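Local atomic coordinates of BPH (Thiobacillus denitrificans, PDB entry 5OVS), a protein that probably hydrolyses peptide bonds as a threonine protease of the proteasome family, assembling fourteen subunits into a double ring. Residues T1-V6 with D110-N115; I5-G10 with V128-K133; D9-I14 with S183-L188; A16-K21 with A33-I38; G146-A151 with E160-L165. All coordinates share one frame; numbering follows the deposited sequence.

Contact 1 of 5, residues T1-V6 with D110-N115; sequences TTVTIV and DVLIAN
Among the touching residues, T4 OG1 is the best-held side-chain polar atom: a single hydrogen bond grips it, to A163 O of helix 159-173. The CB of T4 points away from 110-115, and its bond is made to the helix, so the contact itself is left to V3 and I5, whose CB atoms point toward the other strand. The axes of strands 3-6 and 111-115 pass 7.4 Å apart at 35°, too far apart for ladder pairing; the two strands belong to different sheets, stacked face to face. L112 carries most of the contact from its side. Its CG lies anti to the carbonyl carbon (chi1 -57°), which lifts CD1 against the backbone of the other strand, 3.4 Å from V3 O. The same methyl meets V3 CG2 at 3.6 Å and I5 CB at 3.9 Å, so it sits between the two residues. The branches of I5 and L112 run past each other in opposite senses. I5 puts CG1 anti to its N (chi1 -160°), and its CD1 reaches I113 O at 3.4 Å and A114 CB at 3.7 Å. Every touching residue is buried, as expected between the two central sheets of the αββα sandwich of Ntn hydrolases. Strand 3-8 lies between 134-137 and 11-16 in its sheet, with helix 159-173 on its outer side and strand 111-115, middle of the five-stranded sheet, on its inner side.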
# COMPACT_ATOMS: atom_id res chain seq x y z
N THR K 1 24.40 22.44 -2.37
CA THR K 1 25.49 23.08 -1.59
C THR K 1 26.80 22.34 -1.86
O THR K 1 26.80 21.15 -2.08
CB THR K 1 25.17 23.08 -0.08
OG1 THR K 1 24.13 24.03 0.19
CG2 THR K 1 26.36 23.46 0.73
N THR K 2 27.92 23.07 -1.88
CA THR K 2 29.24 22.47 -1.85
C THR K 2 30.11 23.18 -0.83
O THR K 2 30.22 24.41 -0.85
CB THR K 2 29.94 22.55 -3.20
OG1 THR K 2 29.12 21.92 -4.19
CG2 THR K 2 31.29 21.86 -3.15
N VAL K 3 30.71 22.40 0.05
CA VAL K 3 31.71 22.89 0.99
C VAL K 3 32.99 22.07 0.79
O VAL K 3 32.91 20.86 0.56
CB VAL K 3 31.24 22.78 2.46
CG1 VAL K 3 30.15 23.80 2.75
CG2 VAL K 3 30.77 21.38 2.80
N THR K 4 34.14 22.72 0.86
CA THR K 4 35.40 22.03 0.68
C THR K 4 36.39 22.39 1.78
O THR K 4 36.31 23.45 2.43
CB THR K 4 36.03 22.35 -0.69
OG1 THR K 4 36.25 23.75 -0.79
CG2 THR K 4 35.11 21.89 -1.85
N ILE K 5 37.33 21.48 1.99
CA ILE K 5 38.33 21.69 2.99
C ILE K 5 39.64 21.07 2.51
O ILE K 5 39.64 19.99 1.94
CB ILE K 5 37.87 21.13 4.34
CG1 ILE K 5 38.67 21.76 5.47
CG2 ILE K 5 37.92 19.61 4.34
CD1 ILE K 5 38.03 21.61 6.82
N VAL K 6 40.73 21.80 2.71
CA VAL K 6 42.02 21.44 2.13
C VAL K 6 43.16 21.78 3.08
O VAL K 6 43.17 22.82 3.76
CB VAL K 6 42.25 22.14 0.78
CG1 VAL K 6 43.59 21.72 0.19
CG2 VAL K 6 41.11 21.84 -0.19
N ASP K 110 25.83 17.79 7.03
CA ASP K 110 27.21 17.37 6.99
C ASP K 110 28.02 18.64 7.18
O ASP K 110 27.65 19.69 6.66
CB ASP K 110 27.50 16.72 5.65
CG ASP K 110 26.64 15.49 5.39
OD1 ASP K 110 26.55 14.61 6.26
OD2 ASP K 110 26.06 15.39 4.29
N VAL K 111 29.11 18.59 7.94
CA VAL K 111 29.95 19.78 8.06
C VAL K 111 31.43 19.50 7.91
O VAL K 111 31.89 18.38 8.13
CB VAL K 111 29.73 20.54 9.39
CG1 VAL K 111 28.25 20.77 9.61
CG2 VAL K 111 30.37 19.78 10.55
N LEU K 112 32.16 20.52 7.48
CA LEU K 112 33.61 20.51 7.51
C LEU K 112 34.07 21.54 8.55
O LEU K 112 33.45 22.60 8.70
CB LEU K 112 34.16 20.81 6.12
CG LEU K 112 33.66 19.85 5.03
CD1 LEU K 112 34.10 20.34 3.66
CD2 LEU K 112 34.17 18.45 5.27
N ILE K 113 35.11 21.20 9.30
CA ILE K 113 35.64 22.04 10.38
C ILE K 113 37.13 22.25 10.16
O ILE K 113 37.91 21.31 10.24
CB ILE K 113 35.45 21.37 11.74
CG1 ILE K 113 33.97 21.19 12.01
CG2 ILE K 113 36.12 22.20 12.86
CD1 ILE K 113 33.68 20.21 13.12
N ALA K 114 37.51 23.49 9.88
CA ALA K 114 38.90 23.86 9.68
C ALA K 114 39.40 24.61 10.90
O ALA K 114 38.79 25.57 11.34
CB ALA K 114 39.03 24.73 8.45
N ASN K 115 40.51 24.17 11.47
CA ASN K 115 41.24 24.99 12.45
C ASN K 115 42.74 24.69 12.41
O ASN K 115 43.15 23.69 11.83
CB ASN K 115 40.64 24.84 13.85
CG ASN K 115 40.87 23.46 14.45
OD1 ASN K 115 42.00 23.07 14.74
ND2 ASN K 115 39.78 22.74 14.67

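Contact 2 of 5, residues I5-G10 with V128-K133; sequences IVRKDG and VQEFSK
Strands 5-8 and 128-131 belong to different sheets and run 37° apart, their axes no closer than 9.3 Å, and the backbones converge at the end of the second segment, the CA atoms of R7 and K133 being 5.2 Å apart. There R7 N donates to K133 O at 2.8 Å. The N-H...O angle is 152°, and the donor approaches nearly along the C=O axis (166°). K133 O also receives a CA-H contact from V6 CA at 3.5 Å. K133 sits just before strand 134-137, the neighbour of 3-8, so this bond marks the point at which the chain crosses from one sheet of the sandwich to the other.

R7 carries the side-chain part. CG is anti to the backbone N and the chain stays extended to NE, so that CD comes to lie 3.4 Å from S132 O. At the edge of the guanidinium, in its plane, NH1 donates to a water at 3.0 Å. That water donates in turn to E130 OE2 and to F131 O, each 2.9 Å from its oxygen. Deeper in, I5 CG2 only grazes F131, whose ring stacks with Y135. The amine of K133 turns to another partner, D30 O of a neighbouring subunit.

R7 NH1 and E130 OE2 remain 4.4 Å apart, beyond a salt bridge, so the two charges are bridged by the water; the nearby guanidinium probably favours the ionised carboxylate, while the directional hold comes from the backbone bond.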
# COMPACT_ATOMS: atom_id res chain seq x y z
N ILE K 5 37.33 21.48 1.99
CA ILE K 5 38.33 21.69 2.99
C ILE K 5 39.64 21.07 2.51
O ILE K 5 39.64 19.99 1.94
CB ILE K 5 37.87 21.13 4.34
CG1 ILE K 5 38.67 21.76 5.47
CG2 ILE K 5 37.92 19.61 4.34
CD1 ILE K 5 38.03 21.61 6.82
N VAL K 6 40.73 21.80 2.71
CA VAL K 6 42.02 21.44 2.13
C VAL K 6 43.16 21.78 3.08
O VAL K 6 43.17 22.82 3.76
CB VAL K 6 42.25 22.14 0.78
CG1 VAL K 6 43.59 21.72 0.19
CG2 VAL K 6 41.11 21.84 -0.19
N ARG K 7 44.14 20.89 3.07
CA ARG K 7 45.31 20.95 3.89
C ARG K 7 46.49 20.78 2.93
O ARG K 7 46.64 19.73 2.32
CB ARG K 7 45.21 19.77 4.86
CG ARG K 7 46.26 19.72 5.94
CD ARG K 7 46.49 18.29 6.40
NE ARG K 7 47.77 18.22 7.08
CZ ARG K 7 47.95 18.06 8.39
NH1 ARG K 7 46.92 17.92 9.21
NH2 ARG K 7 49.19 18.02 8.87
N LYS K 8 47.32 21.80 2.76
CA LYS K 8 48.44 21.67 1.83
C LYS K 8 49.52 22.69 2.12
O LYS K 8 49.22 23.86 2.31
CB LYS K 8 47.97 21.84 0.39
CG LYS K 8 49.11 21.85 -0.62
CD LYS K 8 48.62 22.03 -2.05
CE LYS K 8 49.81 22.15 -2.99
NZ LYS K 8 49.42 22.16 -4.43
N ASP K 9 50.77 22.22 2.12
CA ASP K 9 51.96 23.06 2.33
C ASP K 9 51.92 23.93 3.60
O ASP K 9 52.23 25.12 3.54
CB ASP K 9 52.20 23.95 1.10
CG ASP K 9 52.53 23.16 -0.14
OD1 ASP K 9 53.12 22.07 -0.04
OD2 ASP K 9 52.23 23.66 -1.24
N GLY K 10 51.57 23.33 4.74
CA GLY K 10 51.55 24.03 6.03
C GLY K 10 50.41 25.03 6.19
O GLY K 10 50.40 25.84 7.12
N VAL K 128 32.61 11.39 12.65
CA VAL K 128 33.67 12.38 12.69
C VAL K 128 34.93 11.83 12.06
O VAL K 128 35.37 10.73 12.39
CB VAL K 128 34.04 12.80 14.13
CG1 VAL K 128 35.09 13.90 14.10
CG2 VAL K 128 32.81 13.23 14.90
N GLN K 129 35.55 12.63 11.19
CA GLN K 129 36.73 12.20 10.46
C GLN K 129 37.78 13.30 10.46
O GLN K 129 37.44 14.47 10.42
CB GLN K 129 36.33 11.81 9.01
CG GLN K 129 35.30 10.70 8.99
CD GLN K 129 35.02 10.14 7.61
OE1 GLN K 129 34.46 10.81 6.73
NE2 GLN K 129 35.37 8.88 7.41
N GLU K 130 39.05 12.92 10.54
CA GLU K 130 40.14 13.86 10.27
C GLU K 130 40.63 13.55 8.88
O GLU K 130 40.85 12.39 8.55
CB GLU K 130 41.30 13.75 11.26
CG GLU K 130 42.38 14.78 10.98
CD GLU K 130 43.48 14.84 12.02
OE1 GLU K 130 43.53 13.97 12.91
OE2 GLU K 130 44.30 15.76 11.93
N PHE K 131 40.82 14.59 8.08
CA PHE K 131 41.24 14.41 6.70
C PHE K 131 42.71 14.70 6.54
O PHE K 131 43.26 15.54 7.24
CB PHE K 131 40.39 15.27 5.77
CG PHE K 131 38.94 14.92 5.81
CD1 PHE K 131 38.51 13.67 5.39
CD2 PHE K 131 38.00 15.83 6.29
CE1 PHE K 131 37.17 13.33 5.45
CE2 PHE K 131 36.65 15.49 6.35
CZ PHE K 131 36.24 14.24 5.93
N SER K 132 43.34 13.98 5.62
CA SER K 132 44.79 14.05 5.44
C SER K 132 45.18 15.05 4.35
O SER K 132 46.28 15.58 4.34
CB SER K 132 45.38 12.65 5.18
OG SER K 132 44.79 11.98 4.06
N LYS K 133 44.25 15.34 3.44
CA LYS K 133 44.56 16.10 2.23
C LYS K 133 43.43 17.08 1.93
O LYS K 133 43.58 18.28 2.09
CB LYS K 133 44.76 15.15 1.04
CG LYS K 133 45.96 14.23 1.13
CD LYS K 133 45.82 13.10 0.13
CE LYS K 133 47.10 12.35 -0.14
NZ LYS K 133 47.34 11.22 0.80
O HOH W 1 44.04 17.25 9.50

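Contact 3 of 5, residues D9-I14 with S183-L188; sequences DGRIAI and SFVMEL
R11 and E187 lie side by side and point the same way, each bent at chi2, so that R11 NE meets E187 OE2 in a 3.0 Å salt bridge. The guanidinium and carboxylate planes are 58° apart, so the ion pair is not a flat, two-pronged one. V185 crosses R11 obliquely, its CG2 lying 3.8 Å from NH1. An alanine in place of R11 would lose the ion pair and this cover over V185, and would probably loosen the end of the strand pair. The strands are antiparallel, at 161° with axes 4.6 Å apart. I12 with M186 and I14 with F184 are hydrogen-bonded pairs, and R11 with E187 and A13 with V185 are non-hydrogen-bonded ones. Strand 182-187 thereby forms one margin of the four-stranded sheet of the Ntn sandwich. I12 N to M186 O, 2.8 Å, is nearly straight. On the face of I12 and I14, turned to A114 of the other sheet, M186 CG slants across I12 CB at 4.0 Å. L188 instead crosses I12 at about a right angle, CD1 to CD1 3.6 Å. Beyond the strand end, L188 N reaches G10 O at 2.9 Å from above the carbonyl plane. F184 crosses I14 obliquely, and its ring stacks with Y45.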
# COMPACT_ATOMS: atom_id res chain seq x y z
N ASP K 9 50.77 22.22 2.12
CA ASP K 9 51.96 23.06 2.33
C ASP K 9 51.92 23.93 3.60
O ASP K 9 52.23 25.12 3.54
CB ASP K 9 52.20 23.95 1.10
CG ASP K 9 52.53 23.16 -0.14
OD1 ASP K 9 53.12 22.07 -0.04
OD2 ASP K 9 52.23 23.66 -1.24
N GLY K 10 51.57 23.33 4.74
CA GLY K 10 51.55 24.03 6.03
C GLY K 10 50.41 25.03 6.19
O GLY K 10 50.40 25.84 7.12
N ARG K 11 49.43 24.94 5.29
CA ARG K 11 48.32 25.89 5.20
C ARG K 11 47.02 25.10 5.18
O ARG K 11 46.96 24.02 4.61
CB ARG K 11 48.43 26.67 3.89
CG ARG K 11 49.35 27.87 3.92
CD ARG K 11 48.52 29.10 4.22
NE ARG K 11 49.19 30.36 3.95
CZ ARG K 11 48.93 31.16 2.90
NH1 ARG K 11 48.01 30.84 1.98
NH2 ARG K 11 49.61 32.29 2.77
N ILE K 12 45.96 25.65 5.78
CA ILE K 12 44.66 25.01 5.81
C ILE K 12 43.65 25.97 5.21
O ILE K 12 43.65 27.15 5.54
CB ILE K 12 44.26 24.60 7.24
CG1 ILE K 12 45.00 23.32 7.64
CG2 ILE K 12 42.76 24.41 7.38
CD1 ILE K 12 44.95 22.99 9.12
N ALA K 13 42.82 25.46 4.30
CA ALA K 13 41.78 26.28 3.68
C ALA K 13 40.43 25.60 3.72
O ALA K 13 40.33 24.39 3.87
CB ALA K 13 42.14 26.64 2.26
N ILE K 14 39.39 26.42 3.59
CA ILE K 14 38.02 25.95 3.65
C ILE K 14 37.18 26.86 2.75
O ILE K 14 37.39 28.08 2.74
CB ILE K 14 37.49 25.89 5.10
CG1 ILE K 14 36.11 25.23 5.16
CG2 ILE K 14 37.47 27.27 5.76
CD1 ILE K 14 35.64 24.91 6.55
N SER K 183 35.77 31.77 0.89
CA SER K 183 36.79 30.92 1.48
C SER K 183 37.58 31.60 2.59
O SER K 183 37.59 32.81 2.71
CB SER K 183 37.74 30.41 0.42
OG SER K 183 38.47 31.48 -0.17
N PHE K 184 38.24 30.78 3.40
CA PHE K 184 39.14 31.27 4.43
C PHE K 184 40.38 30.41 4.40
O PHE K 184 40.32 29.25 4.00
CB PHE K 184 38.47 31.17 5.80
CG PHE K 184 37.28 32.07 5.96
CD1 PHE K 184 36.04 31.69 5.47
CD2 PHE K 184 37.40 33.30 6.59
CE1 PHE K 184 34.94 32.53 5.60
CE2 PHE K 184 36.30 34.13 6.74
CZ PHE K 184 35.07 33.74 6.25
N VAL K 185 41.50 30.99 4.83
CA VAL K 185 42.76 30.27 4.91
C VAL K 185 43.45 30.58 6.24
O VAL K 185 43.31 31.69 6.78
CB VAL K 185 43.68 30.61 3.70
CG1 VAL K 185 44.20 32.03 3.77
CG2 VAL K 185 44.84 29.62 3.59
N MET K 186 44.16 29.60 6.77
CA MET K 186 44.90 29.76 8.02
C MET K 186 46.14 28.89 8.02
O MET K 186 46.29 27.99 7.19
CB MET K 186 44.01 29.41 9.21
CG MET K 186 43.76 27.92 9.38
SD MET K 186 42.20 27.53 10.19
CE MET K 186 41.10 27.81 8.80
N GLU K 187 47.02 29.16 8.98
CA GLU K 187 48.27 28.43 9.11
C GLU K 187 48.04 27.13 9.89
O GLU K 187 47.29 27.09 10.86
CB GLU K 187 49.34 29.29 9.80
CG GLU K 187 49.53 30.69 9.20
CD GLU K 187 49.82 30.68 7.70
OE1 GLU K 187 51.01 30.79 7.31
OE2 GLU K 187 48.87 30.56 6.91
N LEU K 188 48.69 26.05 9.43
CA LEU K 188 48.74 24.81 10.18
C LEU K 188 49.62 25.07 11.39
O LEU K 188 50.72 25.59 11.25
CB LEU K 188 49.37 23.72 9.31
CG LEU K 188 49.53 22.33 9.90
CD1 LEU K 188 48.18 21.65 10.05
CD2 LEU K 188 50.45 21.48 9.02

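Contact 4 of 5, residues A16-K21 with A33-I38; sequences ADTLTK and ANHEKI
Charge and hydrogen bonding dominate at K37. Its CG is anti to the carbonyl carbon and the rest of the chain is fully extended, carrying NZ between two acceptors of 16-21: D17 OD1 at 2.8 Å, in a salt bridge, and L19 O at 2.7 Å. The lysine meets OD1 from 28° above the carboxylate plane but L19 O within the carbonyl plane. A third bond, with T1 OG1, completes the grip on NZ. D17 is fixed in turn: OD2 accepts from L19 N at 2.8 Å, an Asx turn, and also from G178 N, while OD1 takes T2 N as well.

This grouping of an N-terminal threonine with a lysine and an aspartate is that of proteasome beta subunits, in which the threonine is the nucleophile. If the same chemistry holds here, the lysine charge would probably stabilise an ionised T1 hydroxyl, with D17 as the second-shell residue that positions K37.

Water supplies a further link, accepting from K37 N at 2.9 Å and donating to D17 O at 2.6 Å. A16 CB rests on I38 CG1 at 3.8 Å, the apolar part of the contact. T18 and H35 run side by side, pointing the same way, with the methyl CG2 of T18 3.7 Å from H35 CD2. Their polar ends have other partners: T18 OG1 bonds P180 O, and H35 ND1 bonds V32 O.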
# COMPACT_ATOMS: atom_id res chain seq x y z
N ALA K 16 33.17 27.41 0.36
CA ALA K 16 31.77 27.08 0.19
C ALA K 16 31.19 27.91 -0.93
O ALA K 16 31.66 29.02 -1.18
CB ALA K 16 30.98 27.32 1.48
N ASP K 17 30.19 27.37 -1.60
CA ASP K 17 29.42 28.16 -2.54
C ASP K 17 28.48 29.06 -1.71
O ASP K 17 28.50 29.02 -0.49
CB ASP K 17 28.66 27.26 -3.53
CG ASP K 17 27.30 26.86 -3.04
OD1 ASP K 17 27.19 26.00 -2.14
OD2 ASP K 17 26.34 27.44 -3.57
N THR K 18 27.68 29.88 -2.37
CA THR K 18 26.83 30.83 -1.65
C THR K 18 25.35 30.80 -2.04
O THR K 18 24.60 31.67 -1.60
CB THR K 18 27.36 32.23 -1.89
OG1 THR K 18 27.62 32.38 -3.29
CG2 THR K 18 28.64 32.44 -1.11
N LEU K 19 24.95 29.81 -2.84
CA LEU K 19 23.58 29.71 -3.35
C LEU K 19 22.65 28.98 -2.37
O LEU K 19 22.97 27.91 -1.88
CB LEU K 19 23.58 28.97 -4.70
CG LEU K 19 22.26 28.72 -5.40
CD1 LEU K 19 21.67 30.06 -5.78
CD2 LEU K 19 22.41 27.84 -6.64
N THR K 20 21.48 29.56 -2.11
CA THR K 20 20.40 28.86 -1.40
C THR K 20 19.33 28.38 -2.40
O THR K 20 19.12 29.01 -3.43
CB THR K 20 19.73 29.77 -0.38
OG1 THR K 20 20.71 30.34 0.50
CG2 THR K 20 18.70 29.01 0.44
N LYS K 21 18.66 27.29 -2.08
CA LYS K 21 17.54 26.83 -2.90
C LYS K 21 16.25 26.81 -2.11
O LYS K 21 16.22 26.47 -0.94
CB LYS K 21 17.79 25.45 -3.50
CG LYS K 21 19.02 25.37 -4.38
CD LYS K 21 18.87 26.16 -5.67
CE LYS K 21 17.89 25.50 -6.64
NZ LYS K 21 18.25 24.10 -6.92
N ALA K 33 21.58 38.72 1.31
CA ALA K 33 22.71 39.38 1.95
C ALA K 33 23.48 38.43 2.84
O ALA K 33 24.70 38.50 2.86
CB ALA K 33 22.24 40.56 2.77
N ASN K 34 22.79 37.56 3.57
CA ASN K 34 23.47 36.61 4.47
C ASN K 34 23.64 35.24 3.81
O ASN K 34 23.14 34.23 4.29
CB ASN K 34 22.74 36.47 5.81
CG ASN K 34 21.33 35.95 5.65
OD1 ASN K 34 20.62 36.35 4.72
ND2 ASN K 34 20.92 35.05 6.53
N HIS K 35 24.41 35.23 2.73
CA HIS K 35 24.52 34.06 1.86
C HIS K 35 25.68 33.15 2.25
O HIS K 35 25.91 32.12 1.61
CB HIS K 35 24.73 34.53 0.42
CG HIS K 35 25.81 35.55 0.28
ND1 HIS K 35 25.55 36.89 0.05
CD2 HIS K 35 27.16 35.45 0.35
CE1 HIS K 35 26.68 37.55 -0.04
NE2 HIS K 35 27.68 36.70 0.14
N GLU K 36 26.40 33.53 3.31
CA GLU K 36 27.57 32.78 3.75
C GLU K 36 27.16 31.47 4.39
O GLU K 36 26.24 31.44 5.19
CB GLU K 36 28.41 33.61 4.76
CG GLU K 36 29.37 34.63 4.14
CD GLU K 36 28.86 36.08 4.08
OE1 GLU K 36 27.64 36.33 4.23
OE2 GLU K 36 29.72 36.98 3.87
N LYS K 37 27.84 30.39 4.03
CA LYS K 37 27.57 29.07 4.58
C LYS K 37 28.64 28.61 5.56
O LYS K 37 28.66 27.45 5.98
CB LYS K 37 27.41 28.05 3.45
CG LYS K 37 26.32 28.40 2.44
CD LYS K 37 26.13 27.28 1.43
CE LYS K 37 25.09 27.62 0.37
NZ LYS K 37 24.92 26.54 -0.67
N ILE K 38 29.53 29.52 5.96
CA ILE K 38 30.61 29.20 6.88
C ILE K 38 30.54 30.13 8.10
O ILE K 38 30.43 31.33 7.95
CB ILE K 38 32.00 29.36 6.21
CG1 ILE K 38 32.11 28.50 4.96
CG2 ILE K 38 33.13 29.02 7.17
CD1 ILE K 38 33.36 28.75 4.15
O HOH W 2 29.37 30.44 1.57

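Contact 5 of 5, residues G146-A151 with E160-L165; sequences GAMYAA and EAVARL
The tight part of this helix pair is the meeting of M148 with V162. The axes of 146-151 and 160-165 are 8.9 Å apart and run in roughly opposite senses, 150° apart, and the CA atoms of M148 and V162 come to 6.0 Å. M148 holds CG anti to its carbonyl carbon (chi1 -65°), beside the backbone N, and crosses V162 obliquely. Its CG presses on V162 O at 3.3 Å and on V162 CG1 at 3.8 Å, and SD lies 3.6 Å from V162 O, before the bend at chi3 (-62°) turns CE away. V162 CG2 fills in on the other branch, 3.7 Å from A151 O. Further round, A151 CB touches L165 CD2 at 3.6 Å, a single methyl-to-methyl meeting.

The packing then loosens. A147 offers just its CB to L165 O, at 4.3 Å, and all that joins the pair is van der Waals contact. Y149, A150, A161 and R164 lie on the partly exposed flanks, although A150 and L165 pack on L165 and A150 of a neighbouring subunit, a reciprocal pairing consistent with a twofold interface. An alanine in place of M148 would remove CG, SD and CE and would probably leave V162 and the sheet beneath less well packed. Together the helices form an outer layer of the αββα sandwich: M148 reaches down to T4 and V6 of strand 3-8 and to F134 and A136 of strand 134-137, while A163 rests on V6 and on A15 of strand 11-16.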
# COMPACT_ATOMS: atom_id res chain seq x y z
N GLY K 146 36.49 15.28 -7.48
CA GLY K 146 37.15 15.07 -8.76
C GLY K 146 38.03 16.23 -9.15
O GLY K 146 39.18 16.04 -9.59
N ALA K 147 37.52 17.44 -8.98
CA ALA K 147 38.29 18.63 -9.30
C ALA K 147 39.53 18.76 -8.39
O ALA K 147 40.64 19.00 -8.87
CB ALA K 147 37.41 19.87 -9.22
N MET K 148 39.35 18.58 -7.09
CA MET K 148 40.50 18.68 -6.17
C MET K 148 41.47 17.52 -6.34
O MET K 148 42.67 17.69 -6.17
CB MET K 148 40.04 18.80 -4.72
CG MET K 148 39.29 20.10 -4.51
SD MET K 148 38.76 20.45 -2.84
CE MET K 148 37.64 19.08 -2.55
N TYR K 149 40.96 16.36 -6.71
CA TYR K 149 41.82 15.24 -7.04
C TYR K 149 42.79 15.63 -8.14
O TYR K 149 43.97 15.30 -8.08
CB TYR K 149 41.01 14.00 -7.44
CG TYR K 149 41.85 12.87 -8.01
CD1 TYR K 149 42.54 12.01 -7.17
CD2 TYR K 149 41.96 12.69 -9.38
CE1 TYR K 149 43.32 10.99 -7.69
CE2 TYR K 149 42.73 11.67 -9.90
CZ TYR K 149 43.40 10.82 -9.05
OH TYR K 149 44.16 9.82 -9.58
N ALA K 150 42.29 16.35 -9.15
CA ALA K 150 43.09 16.77 -10.29
C ALA K 150 44.07 17.89 -9.99
O ALA K 150 45.12 17.96 -10.61
CB ALA K 150 42.17 17.20 -11.42
N ALA K 151 43.73 18.77 -9.06
CA ALA K 151 44.49 19.99 -8.82
C ALA K 151 45.32 20.00 -7.54
O ALA K 151 46.08 20.93 -7.29
CB ALA K 151 43.53 21.17 -8.80
N GLU K 160 44.02 27.16 -0.51
CA GLU K 160 42.84 27.96 -0.78
C GLU K 160 42.38 27.86 -2.24
O GLU K 160 41.21 27.71 -2.53
CB GLU K 160 43.07 29.41 -0.38
CG GLU K 160 41.84 30.28 -0.54
CD GLU K 160 41.95 31.61 0.17
OE1 GLU K 160 43.08 32.12 0.32
OE2 GLU K 160 40.91 32.14 0.58
N ALA K 161 43.32 27.93 -3.17
CA ALA K 161 43.00 27.83 -4.58
C ALA K 161 42.41 26.48 -4.92
O ALA K 161 41.53 26.37 -5.77
CB ALA K 161 44.24 28.10 -5.42
N VAL K 162 42.90 25.44 -4.25
CA VAL K 162 42.37 24.09 -4.47
C VAL K 162 40.97 23.94 -3.87
O VAL K 162 40.08 23.33 -4.51
CB VAL K 162 43.32 23.02 -3.92
CG1 VAL K 162 42.71 21.64 -4.08
CG2 VAL K 162 44.66 23.09 -4.66
N ALA K 163 40.77 24.47 -2.67
CA ALA K 163 39.47 24.44 -2.00
C ALA K 163 38.43 25.19 -2.81
O ALA K 163 37.33 24.71 -3.01
CB ALA K 163 39.57 25.05 -0.61
N ARG K 164 38.81 26.37 -3.29
CA ARG K 164 37.92 27.19 -4.12
C ARG K 164 37.61 26.48 -5.42
O ARG K 164 36.47 26.45 -5.85
CB ARG K 164 38.54 28.55 -4.42
CG ARG K 164 38.64 29.46 -3.21
CD ARG K 164 39.42 30.71 -3.56
NE ARG K 164 38.70 31.51 -4.54
CZ ARG K 164 37.65 32.28 -4.27
NH1 ARG K 164 37.17 32.38 -3.04
NH2 ARG K 164 37.07 32.96 -5.25
N LEU K 165 38.63 25.92 -6.05
CA LEU K 165 38.41 25.25 -7.32
C LEU K 165 37.38 24.13 -7.15
O LEU K 165 36.58 23.89 -8.04
CB LEU K 165 39.73 24.72 -7.90
CG LEU K 165 39.62 24.16 -9.33
CD1 LEU K 165 39.25 25.25 -10.32
CD2 LEU K 165 40.90 23.48 -9.76

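Contact 1 is the deepest, its centre about 3 Å from that of the chain, and it is wholly apolar between stacked sheets. Contacts 4 and 5 are also buried but opposed in chemistry, one a charged network that reaches T1, the other van der Waals packing of two helices. Contacts 2 and 3 are partly buried and add backbone bonds and arginine-carboxylate pairs, bridged by water in contact 2 and direct in contact 3. Strand 3-8 serves contacts 1 and 2, which share I5 and V6, and it neighbours strand 11-16 of contact 3. Contact 5 covers that sheet from outside. Contacts 2 and 4 lie on opposite sides of the chain's centre, about 22 Å apart between contact centres.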